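Local atomic coordinates of TRAP dicarboxylate transporter, DctP subunit (Sulfurospirillum deleyianum, PDB entry 4OVS), a protein that binds succinate and, as a periplasmic solute-binding protein of the TRAP family, probably delivers dicarboxylates to a membrane transporter. Residues A263-Y266 and E267-A271; A303-Q306 and K307-A311; Q315-T319 and I320-L324. One frame throughout, in Å; residues are numbered along the deposited sequence.

Contact 1 of 3, residues A263-Y266 and E267-A271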
ATOM      1  N   ALA A 263      -7.431  -2.241  16.265  1.00 18.61           N
ATOM      2  CA  ALA A 263      -7.363  -1.324  15.154  1.00 17.60           C
ATOM      3  C   ALA A 263      -7.130  -2.060  13.845  1.00 21.23           C
ATOM      4  O   ALA A 263      -7.637  -1.661  12.791  1.00 17.12           O
ATOM      5  CB  ALA A 263      -6.265  -0.271  15.380  1.00 22.12           C
ATOM      6  N   THR A 264      -6.411  -3.168  13.934  1.00 22.65           N
ATOM      7  CA  THR A 264      -6.140  -4.005  12.774  1.00 19.60           C
ATOM      8  C   THR A 264      -7.457  -4.642  12.308  1.00 22.44           C
ATOM      9  O   THR A 264      -7.763  -4.619  11.125  1.00 21.04           O
ATOM     10  CB  THR A 264      -5.121  -5.089  13.154  1.00 25.32           C
ATOM     11  OG1 THR A 264      -3.849  -4.478  13.471  1.00 23.88           O
ATOM     12  CG2 THR A 264      -4.932  -6.059  12.054  1.00 26.22           C
ATOM     13  N   GLU A 265      -8.238  -5.169  13.252  1.00 26.56           N
ATOM     14  CA  GLU A 265      -9.553  -5.816  12.949  1.00 24.73           C
ATOM     15  C   GLU A 265     -10.469  -4.764  12.294  1.00 22.84           C
ATOM     16  O   GLU A 265     -11.125  -5.029  11.288  1.00 22.05           O
ATOM     17  CB  GLU A 265     -10.207  -6.354  14.224  1.00 24.42           C
ATOM     18  CG  GLU A 265     -11.755  -6.469  14.120  1.00 37.88           C
ATOM     19  CD  GLU A 265     -12.434  -7.053  15.372  1.00 43.06           C
ATOM     20  OE1 GLU A 265     -12.215  -6.514  16.499  1.00 41.63           O
ATOM     21  OE2 GLU A 265     -13.206  -8.047  15.214  1.00 42.63           O
ATOM     22  N   TYR A 266     -10.446  -3.553  12.848  1.00 28.19           N
ATOM     23  CA  TYR A 266     -11.289  -2.457  12.374  1.00 20.96           C
ATOM     24  C   TYR A 266     -10.862  -1.987  10.978  1.00 22.13           C
ATOM     25  O   TYR A 266     -11.682  -1.815  10.094  1.00 23.74           O
ATOM     26  CB  TYR A 266     -11.225  -1.304  13.358  1.00 19.01           C
ATOM     27  CG  TYR A 266     -11.862  -0.069  12.824  1.00 18.70           C
ATOM     28  CD1 TYR A 266     -13.226  -0.013  12.656  1.00 21.22           C
ATOM     29  CD2 TYR A 266     -11.112   1.041  12.501  1.00 23.56           C
ATOM     30  CE1 TYR A 266     -13.847   1.128  12.151  1.00 24.06           C
ATOM     31  CE2 TYR A 266     -11.711   2.189  12.003  1.00 20.26           C
ATOM     32  CZ  TYR A 266     -13.078   2.224  11.835  1.00 23.06           C
ATOM     33  OH  TYR A 266     -13.720   3.327  11.326  1.00 27.69           O
ATOM     34  N   GLU A 267      -9.571  -1.794  10.783  1.00 19.62           N
ATOM     35  CA  GLU A 267      -9.049  -1.418   9.474  1.00 17.89           C
ATOM     36  C   GLU A 267      -9.435  -2.371   8.381  1.00 20.42           C
ATOM     37  O   GLU A 267      -9.792  -1.931   7.297  1.00 17.55           O
ATOM     38  CB  GLU A 267      -7.531  -1.256   9.496  1.00 15.96           C
ATOM     39  CG  GLU A 267      -6.961  -0.576   8.338  1.00 17.61           C
ATOM     40  CD  GLU A 267      -6.676  -1.430   7.087  1.00 17.22           C
ATOM     41  OE1 GLU A 267      -6.614  -2.692   7.152  1.00 18.18           O
ATOM     42  OE2 GLU A 267      -6.487  -0.771   6.005  1.00 18.14           O
ATOM     43  N   ARG A 268      -9.386  -3.668   8.647  1.00 21.37           N
ATOM     44  CA  ARG A 268      -9.662  -4.618   7.594  1.00 17.65           C
ATOM     45  C   ARG A 268     -11.167  -4.620   7.247  1.00 21.27           C
ATOM     46  O   ARG A 268     -11.524  -4.892   6.115  1.00 24.52           O
ATOM     47  CB  ARG A 268      -9.147  -6.003   7.890  1.00 22.92           C
ATOM     48  CG  ARG A 268      -7.651  -6.087   8.173  1.00 22.59           C
ATOM     49  CD  ARG A 268      -7.305  -7.506   8.591  1.00 23.30           C
ATOM     50  NE  ARG A 268      -5.868  -7.734   8.702  1.00 25.76           N
ATOM     51  CZ  ARG A 268      -5.308  -8.941   8.815  1.00 29.12           C
ATOM     52  NH1 ARG A 268      -6.052 -10.034   8.805  1.00 25.74           N
ATOM     53  NH2 ARG A 268      -3.998  -9.067   8.939  1.00 23.23           N
ATOM     54  N   LYS A 269     -12.029  -4.300   8.209  1.00 17.76           N
ATOM     55  CA  LYS A 269     -13.462  -4.194   7.954  1.00 18.51           C
ATOM     56  C   LYS A 269     -13.718  -2.965   7.056  1.00 23.05           C
ATOM     57  O   LYS A 269     -14.396  -3.073   6.050  1.00 19.24           O
ATOM     58  CB  LYS A 269     -14.212  -4.138   9.301  1.00 18.58           C
ATOM     59  CG  LYS A 269     -14.262  -5.503  10.029  1.00 21.15           C
ATOM     60  CD  LYS A 269     -14.784  -5.313  11.464  1.00 20.63           C
ATOM     61  CE  LYS A 269     -14.691  -6.541  12.308  1.00 21.02           C
ATOM     62  NZ  LYS A 269     -15.532  -7.647  11.851  1.00 22.35           N
ATOM     63  N   GLU A 270     -13.088  -1.827   7.372  1.00 19.73           N
ATOM     64  CA  GLU A 270     -13.243  -0.636   6.583  1.00 20.72           C
ATOM     65  C   GLU A 270     -12.735  -0.905   5.168  1.00 21.37           C
ATOM     66  O   GLU A 270     -13.326  -0.480   4.204  1.00 21.37           O
ATOM     67  CB  GLU A 270     -12.498   0.557   7.202  1.00 18.00           C
ATOM     68  CG  GLU A 270     -13.197   1.178   8.434  1.00 21.51           C
ATOM     69  CD  GLU A 270     -14.461   2.004   8.102  1.00 25.68           C
ATOM     70  OE1 GLU A 270     -15.149   2.411   9.063  1.00 31.55           O
ATOM     71  OE2 GLU A 270     -14.761   2.272   6.916  1.00 29.34           O
ATOM     72  N   ALA A 271     -11.662  -1.660   5.044  1.00 18.63           N
ATOM     73  CA  ALA A 271     -11.133  -1.956   3.708  1.00 19.23           C
ATOM     74  C   ALA A 271     -12.026  -2.867   2.896  1.00 22.02           C
ATOM     75  O   ALA A 271     -12.031  -2.728   1.686  1.00 25.84           O
ATOM     76  CB  ALA A 271      -9.740  -2.512   3.752  1.00 20.84           C
TER
HETATM   77  O   HOH W   1     -15.382  -9.294  14.491  1.00 25.17           O
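Tyr266 and Glu270, one turn apart, meet through both the ring and the hydroxyl of the tyrosine. The phenol OH gives a weak hydrogen bond to Glu270 OE1, with Tyr266 OH 2.8 Å from that oxygen. Glu270 CG lies over one face of the ring, a CH-pi contact at 4.0 Å from the centroid. The glutamate chain bends at CG (chi2 -73°), which carries OE1 round to the hydroxyl while CG stays above the ring. Phe46 of helix 39-54 stacks with the same tyrosine.

All this lies along helix 253-289, the long helix of this solute-binding protein. Its inner side lies near the succinate site: the Glu267 side chain is about 4 Å from that of Lys40, which binds succinate, and Glu267 OE1 is hydrogen-bonded to Asp144 N on strand 137-152.

Glu265 and Lys269 run side by side. Their methylenes touch, Glu265 CG to Lys269 CE at 3.5 Å. Thr264 CG2 likewise lies alongside Arg268 NE at 3.9 Å. Arg268 NH1 forms a salt bridge with Asp121, NH2 is hydrogen-bonded to Tyr142 O, and Thr264 OG1 is hydrogen-bonded to Met260 O, Asp141 and Trp143.

The charges of Glu265 and Lys269 stay apart, Glu265 OE2 lying 4.1 Å from Lys269 NZ, and a water joins them. It donates to Glu265 OE2 at 2.6 Å and accepts from Lys269 NZ at 3.1 Å.

Backbone bonds of the alpha-helical i to i+4 kind link the turns, such as Glu267 N to Ala263 O.

Contact 2 of 3, residues A303-Q306 and K307-A311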
ATOM      1  N   ALA A 303      -6.604 -11.897 -19.664  1.00 42.60           N
ATOM      2  CA  ALA A 303      -5.637 -12.934 -19.942  1.00 42.80           C
ATOM      3  C   ALA A 303      -4.352 -12.321 -20.463  1.00 43.40           C
ATOM      4  O   ALA A 303      -3.257 -12.660 -20.025  1.00 47.37           O
ATOM      5  CB  ALA A 303      -6.200 -13.858 -20.955  1.00 47.76           C
ATOM      6  N   ALA A 304      -4.494 -11.404 -21.403  1.00 42.22           N
ATOM      7  CA  ALA A 304      -3.343 -10.817 -22.074  1.00 46.80           C
ATOM      8  C   ALA A 304      -2.498 -10.013 -21.090  1.00 45.75           C
ATOM      9  O   ALA A 304      -1.269  -9.946 -21.194  1.00 42.44           O
ATOM     10  CB  ALA A 304      -3.813  -9.934 -23.205  1.00 48.22           C
ATOM     11  N   TRP A 305      -3.163  -9.380 -20.140  1.00 38.10           N
ATOM     12  CA  TRP A 305      -2.439  -8.702 -19.081  1.00 36.66           C
ATOM     13  C   TRP A 305      -1.683  -9.702 -18.211  1.00 37.60           C
ATOM     14  O   TRP A 305      -0.547  -9.445 -17.808  1.00 36.77           O
ATOM     15  CB  TRP A 305      -3.405  -7.876 -18.225  1.00 36.12           C
ATOM     16  CG  TRP A 305      -3.822  -6.607 -18.899  1.00 34.52           C
ATOM     17  CD1 TRP A 305      -5.039  -6.327 -19.456  1.00 34.75           C
ATOM     18  CD2 TRP A 305      -3.017  -5.450 -19.093  1.00 34.61           C
ATOM     19  NE1 TRP A 305      -5.040  -5.067 -19.986  1.00 32.80           N
ATOM     20  CE2 TRP A 305      -3.808  -4.505 -19.782  1.00 37.84           C
ATOM     21  CE3 TRP A 305      -1.701  -5.116 -18.756  1.00 36.80           C
ATOM     22  CZ2 TRP A 305      -3.328  -3.251 -20.129  1.00 37.75           C
ATOM     23  CZ3 TRP A 305      -1.227  -3.865 -19.101  1.00 36.75           C
ATOM     24  CH2 TRP A 305      -2.040  -2.943 -19.773  1.00 40.26           C
ATOM     25  N   GLN A 306      -2.303 -10.846 -17.933  1.00 40.83           N
ATOM     26  CA  GLN A 306      -1.681 -11.856 -17.058  1.00 44.50           C
ATOM     27  C   GLN A 306      -0.457 -12.443 -17.705  1.00 43.27           C
ATOM     28  O   GLN A 306       0.581 -12.599 -17.071  1.00 44.02           O
ATOM     29  CB  GLN A 306      -2.649 -12.993 -16.763  1.00 48.78           C
ATOM     30  CG  GLN A 306      -3.304 -12.896 -15.397  1.00 51.46           C
ATOM     31  CD  GLN A 306      -4.730 -13.410 -15.394  1.00 52.79           C
ATOM     32  OE1 GLN A 306      -5.325 -13.644 -16.453  1.00 57.47           O
ATOM     33  NE2 GLN A 306      -5.288 -13.589 -14.207  1.00 48.86           N
ATOM     34  N   LYS A 307      -0.581 -12.769 -18.984  1.00 39.97           N
ATOM     35  CA  LYS A 307       0.529 -13.366 -19.698  1.00 41.99           C
ATOM     36  C   LYS A 307       1.727 -12.417 -19.727  1.00 44.42           C
ATOM     37  O   LYS A 307       2.854 -12.799 -19.418  1.00 46.94           O
ATOM     38  CB  LYS A 307       0.135 -13.719 -21.129  1.00 43.56           C
ATOM     39  CG  LYS A 307       1.309 -14.357 -21.885  1.00 49.40           C
ATOM     40  CD  LYS A 307       0.965 -14.759 -23.296  1.00 52.52           C
ATOM     41  CE  LYS A 307       2.143 -15.490 -23.943  1.00 58.04           C
ATOM     42  NZ  LYS A 307       1.822 -15.969 -25.322  1.00 61.70           N
ATOM     43  N   ALA A 308       1.483 -11.168 -20.083  1.00 42.66           N
ATOM     44  CA  ALA A 308       2.580 -10.249 -20.315  1.00 45.31           C
ATOM     45  C   ALA A 308       3.290  -9.921 -19.017  1.00 42.95           C
ATOM     46  O   ALA A 308       4.506  -9.735 -19.003  1.00 42.17           O
ATOM     47  CB  ALA A 308       2.060  -8.970 -20.957  1.00 46.62           C
HETATM   48  N   MSE A 309       2.515  -9.808 -17.941  1.00 39.76           N
HETATM   49  CA  MSE A 309       3.047  -9.303 -16.696  1.00 40.18           C
HETATM   50  C   MSE A 309       3.666 -10.398 -15.816  1.00 39.73           C
HETATM   51  O   MSE A 309       4.600 -10.128 -15.056  1.00 39.50           O
HETATM   52  CB  MSE A 309       1.965  -8.517 -15.950  1.00 39.42           C
HETATM   53  CG  MSE A 309       1.682  -7.151 -16.585  1.00 35.95           C
HETATM   54 SE   MSE A 309       0.588  -6.041 -15.367  1.00 48.55          SE
HETATM   55  CE  MSE A 309       1.272  -4.225 -15.791  1.00 44.40           C
ATOM     56  N   GLU A 310       3.155 -11.616 -15.903  1.00 39.31           N
ATOM     57  CA  GLU A 310       3.750 -12.707 -15.141  1.00 40.26           C
ATOM     58  C   GLU A 310       5.090 -13.130 -15.705  1.00 45.08           C
ATOM     59  O   GLU A 310       5.899 -13.759 -15.009  1.00 43.98           O
ATOM     60  CB  GLU A 310       2.806 -13.893 -15.080  1.00 40.49           C
ATOM     61  CG  GLU A 310       1.634 -13.609 -14.160  1.00 38.69           C
ATOM     62  CD  GLU A 310       0.437 -14.470 -14.460  1.00 41.57           C
ATOM     63  OE1 GLU A 310       0.564 -15.378 -15.312  1.00 41.86           O
ATOM     64  OE2 GLU A 310      -0.639 -14.203 -13.863  1.00 41.99           O
ATOM     65  N   ALA A 311       5.344 -12.775 -16.958  1.00 44.52           N
ATOM     66  CA  ALA A 311       6.589 -13.171 -17.604  1.00 45.43           C
ATOM     67  C   ALA A 311       7.803 -12.678 -16.831  1.00 45.06           C
ATOM     68  O   ALA A 311       8.907 -13.147 -17.043  1.00 45.69           O
ATOM     69  CB  ALA A 311       6.635 -12.657 -19.063  1.00 46.31           C
TER
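The indole of Trp305 is met obliquely by the selenomethionine Met309, neither squarely over a face nor at an edge. The SE atom of Met309 sits 5.5 Å from the centroid of the six-membered ring and 70° off its normal, a Met-aromatic contact. The methyl follows the ring outward, Met309 CE lying 4.2 Å from Trp305 CZ3. The i to i+4 spacing puts both residues on one side of the helix. In both, CG stands anti to the carbonyl carbon (chi1 -76° in Trp305), and this shared torsion makes the two side chains run alongside each other and point the same way.

Gln306 and Glu310 also run side by side. Glu310 OE2 comes nearest at the methylene Gln306 CG, at 3.3 Å.

The backbone holds four successive i to i+4 bonds. Lys307 N reaches Ala303 O at 2.9 Å, and Glu310 N reaches Gln306 O at 3.0 Å.

Gln306 and Glu310 touch Phe108 in a loop, away from the succinate site. Trp305 is buried against Ile157, in the loop after strand 137-152, where its NE1 bonds Leu158 O. It also meets Leu297, in the link that leads from strand 293-295 into this helix, 299-310.

Contact 3 of 3, residues Q315-T319 and I320-L324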
ATOM      1  N   GLN A 315      12.874 -13.426 -13.365  1.00 45.83           N
ATOM      2  CA  GLN A 315      13.876 -12.415 -13.044  1.00 48.57           C
ATOM      3  C   GLN A 315      14.088 -12.310 -11.528  1.00 49.83           C
ATOM      4  O   GLN A 315      15.123 -11.818 -11.080  1.00 49.10           O
ATOM      5  CB  GLN A 315      13.418 -11.039 -13.554  1.00 50.62           C
ATOM      6  CG  GLN A 315      12.953 -11.003 -15.009  1.00 53.10           C
ATOM      7  CD  GLN A 315      12.627  -9.596 -15.452  1.00 50.14           C
ATOM      8  OE1 GLN A 315      13.089  -8.621 -14.848  1.00 52.83           O
ATOM      9  NE2 GLN A 315      11.814  -9.475 -16.485  1.00 45.88           N
ATOM     10  N   PHE A 316      13.103 -12.762 -10.746  1.00 43.27           N
ATOM     11  CA  PHE A 316      13.093 -12.528  -9.308  1.00 44.34           C
ATOM     12  C   PHE A 316      13.212 -13.795  -8.431  1.00 46.86           C
ATOM     13  O   PHE A 316      13.112 -13.709  -7.200  1.00 44.44           O
ATOM     14  CB  PHE A 316      11.826 -11.742  -8.940  1.00 41.36           C
ATOM     15  CG  PHE A 316      11.765 -10.402  -9.572  1.00 41.25           C
ATOM     16  CD1 PHE A 316      12.404  -9.332  -8.992  1.00 44.09           C
ATOM     17  CD2 PHE A 316      11.116 -10.216 -10.779  1.00 42.56           C
ATOM     18  CE1 PHE A 316      12.374  -8.076  -9.595  1.00 44.46           C
ATOM     19  CE2 PHE A 316      11.075  -8.965 -11.388  1.00 44.33           C
ATOM     20  CZ  PHE A 316      11.700  -7.895 -10.794  1.00 44.90           C
ATOM     21  N   TYR A 317      13.411 -14.954  -9.051  1.00 43.21           N
ATOM     22  CA  TYR A 317      13.682 -16.190  -8.303  1.00 45.52           C
ATOM     23  C   TYR A 317      14.917 -16.045  -7.413  1.00 47.24           C
ATOM     24  O   TYR A 317      14.986 -16.611  -6.318  1.00 45.08           O
ATOM     25  CB  TYR A 317      13.913 -17.359  -9.265  1.00 45.24           C
ATOM     26  CG  TYR A 317      12.671 -17.846  -9.986  1.00 48.12           C
ATOM     27  CD1 TYR A 317      11.427 -17.259  -9.765  1.00 49.46           C
ATOM     28  CD2 TYR A 317      12.746 -18.894 -10.898  1.00 45.91           C
ATOM     29  CE1 TYR A 317      10.302 -17.720 -10.430  1.00 46.77           C
ATOM     30  CE2 TYR A 317      11.638 -19.358 -11.548  1.00 45.99           C
ATOM     31  CZ  TYR A 317      10.419 -18.777 -11.313  1.00 48.76           C
ATOM     32  OH  TYR A 317       9.318 -19.250 -11.978  1.00 50.63           O
ATOM     33  N   LYS A 318      15.900 -15.290  -7.884  1.00 54.32           N
ATOM     34  CA  LYS A 318      17.135 -15.151  -7.147  1.00 52.83           C
ATOM     35  C   LYS A 318      16.959 -14.324  -5.878  1.00 54.15           C
ATOM     36  O   LYS A 318      17.408 -14.731  -4.806  1.00 54.68           O
ATOM     37  CB  LYS A 318      18.203 -14.545  -8.047  1.00 59.46           C
ATOM     38  CG  LYS A 318      19.523 -14.275  -7.373  1.00 63.68           C
ATOM     39  CD  LYS A 318      20.435 -13.532  -8.332  1.00 65.30           C
ATOM     40  CE  LYS A 318      20.947 -14.439  -9.438  1.00 64.77           C
ATOM     41  NZ  LYS A 318      21.943 -15.391  -8.901  1.00 69.09           N
ATOM     42  N   THR A 319      16.282 -13.182  -5.982  1.00 42.23           N
ATOM     43  CA  THR A 319      16.247 -12.242  -4.869  1.00 42.80           C
ATOM     44  C   THR A 319      15.024 -12.429  -3.977  1.00 44.37           C
ATOM     45  O   THR A 319      15.062 -12.060  -2.810  1.00 48.67           O
ATOM     46  CB  THR A 319      16.276 -10.796  -5.377  1.00 49.00           C
ATOM     47  OG1 THR A 319      15.288 -10.634  -6.405  1.00 48.09           O
ATOM     48  CG2 THR A 319      17.641 -10.455  -5.947  1.00 48.70           C
ATOM     49  N   ILE A 320      13.945 -12.989  -4.526  1.00 46.11           N
ATOM     50  CA  ILE A 320      12.724 -13.277  -3.753  1.00 44.17           C
ATOM     51  C   ILE A 320      12.670 -14.733  -3.307  1.00 49.11           C
ATOM     52  O   ILE A 320      12.345 -15.025  -2.157  1.00 45.73           O
ATOM     53  CB  ILE A 320      11.434 -12.994  -4.569  1.00 43.80           C
ATOM     54  CG1 ILE A 320      11.388 -11.532  -5.018  1.00 43.34           C
ATOM     55  CG2 ILE A 320      10.190 -13.344  -3.742  1.00 44.38           C
ATOM     56  CD1 ILE A 320      10.012 -11.074  -5.546  1.00 46.33           C
ATOM     57  N   GLY A 321      12.960 -15.649  -4.226  1.00 43.82           N
ATOM     58  CA  GLY A 321      12.977 -17.061  -3.884  1.00 45.43           C
ATOM     59  C   GLY A 321      11.924 -17.817  -4.666  1.00 44.69           C
ATOM     60  O   GLY A 321      10.730 -17.599  -4.490  1.00 42.42           O
ATOM     61  N   GLU A 322      12.356 -18.701  -5.547  1.00 43.10           N
ATOM     62  CA  GLU A 322      11.400 -19.427  -6.356  1.00 43.30           C
ATOM     63  C   GLU A 322      10.426 -20.156  -5.462  1.00 42.94           C
ATOM     64  O   GLU A 322       9.225 -20.064  -5.658  1.00 44.57           O
ATOM     65  CB  GLU A 322      12.066 -20.420  -7.273  1.00 45.00           C
ATOM     66  CG  GLU A 322      11.053 -21.289  -7.991  1.00 49.22           C
ATOM     67  CD  GLU A 322      11.658 -22.100  -9.126  1.00 49.94           C
ATOM     68  OE1 GLU A 322      12.895 -22.254  -9.159  1.00 54.93           O
ATOM     69  OE2 GLU A 322      10.896 -22.580  -9.993  1.00 48.26           O
ATOM     70  N   ASP A 323      10.931 -20.871  -4.466  1.00 48.45           N
ATOM     71  CA  ASP A 323      10.057 -21.712  -3.671  1.00 48.40           C
ATOM     72  C   ASP A 323       9.130 -20.862  -2.806  1.00 46.33           C
ATOM     73  O   ASP A 323       8.084 -21.326  -2.359  1.00 42.78           O
ATOM     74  CB  ASP A 323      10.873 -22.716  -2.847  1.00 54.32           C
ATOM     75  CG  ASP A 323      11.488 -23.821  -3.720  1.00 60.87           C
ATOM     76  OD1 ASP A 323      10.807 -24.301  -4.674  1.00 59.65           O
ATOM     77  OD2 ASP A 323      12.660 -24.192  -3.468  1.00 63.95           O
ATOM     78  N   LEU A 324       9.493 -19.605  -2.589  1.00 43.90           N
ATOM     79  CA  LEU A 324       8.641 -18.721  -1.805  1.00 42.87           C
ATOM     80  C   LEU A 324       7.456 -18.349  -2.694  1.00 43.28           C
ATOM     81  O   LEU A 324       6.307 -18.427  -2.269  1.00 42.39           O
ATOM     82  CB  LEU A 324       9.433 -17.511  -1.318  1.00 43.29           C
ATOM     83  CG  LEU A 324       8.787 -16.475  -0.395  1.00 47.28           C
ATOM     84  CD1 LEU A 324       7.960 -17.117   0.702  1.00 41.52           C
ATOM     85  CD2 LEU A 324       9.869 -15.600   0.233  1.00 51.37           C
TER
HETATM   86  O   HOH W   2      15.473 -19.047  -4.943  1.00 51.49           O
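Ile320 N donates to Phe316 O at 2.9 Å. This is the one firm direct hydrogen bond between 315-319 and 320-324. Tyr317 O accepts from a water. That water lies 2.8 Å from Tyr317 O and accepts in turn from Glu322 N at 3.2 Å, bridging a backbone that is winding irregularly. Phe316 ends a 3-10 segment, and a wider pi-type turn follows at 317-319. The helix is kinked where the amides of Asp323 and Leu324 lack the regular helical bonds, Leu324 N being only weakly bonded to Gly321 O. At Gly321 a side chain would be jammed against the carbonyl oxygen of Ile320, so these backbone angles call for glycine.

Glu322 lies over one face of the Tyr317 ring. Its CB makes a CH-pi contact at 4.0 Å from the centroid, offset toward the rim. Its carboxylate continues across the same ring, nearly parallel to it with the planes 16° apart, and Glu322 OE2 comes 3.7 Å from Tyr317 CE2. The extended glutamate, CG anti to its own amide nitrogen (chi1 173°), lies along the ring. With an alanine in place of Tyr317 the ring is gone, and the Glu322 side chain would probably lose its flat support and be freer to turn.

On the buried side, Ile320 CD1 packs on Phe316 CB at 3.9 Å. Phe316 rests on His174, Val175 and Ala178 of helix 174-181. Ile320 touches Gln102 and Leu103 of a loop, and Leu324 also meets Leu103 as helix 317-330 sets off.

How the contacts relate
All three contacts are local, each joining successive turns, and all are partly buried. Contact 1 lies nearest the middle of the chain, its centre about 14 Å from the chain's centre. It alone lies near the succinate site. Its chemistry is the most polar, with charged groups tied to strand 137-152 and to water. Contacts 2 and 3 lie farther out, about 22 and 21 Å from that centre, on helices that follow each other in the chain. Each buries an aromatic residue, Trp305 or Phe316, and keeps a glutamate nearer the surface. Contact 2 is regular alpha-helix, whereas contact 3 is irregular, with a glycine at its bend and a water bridging the backbone.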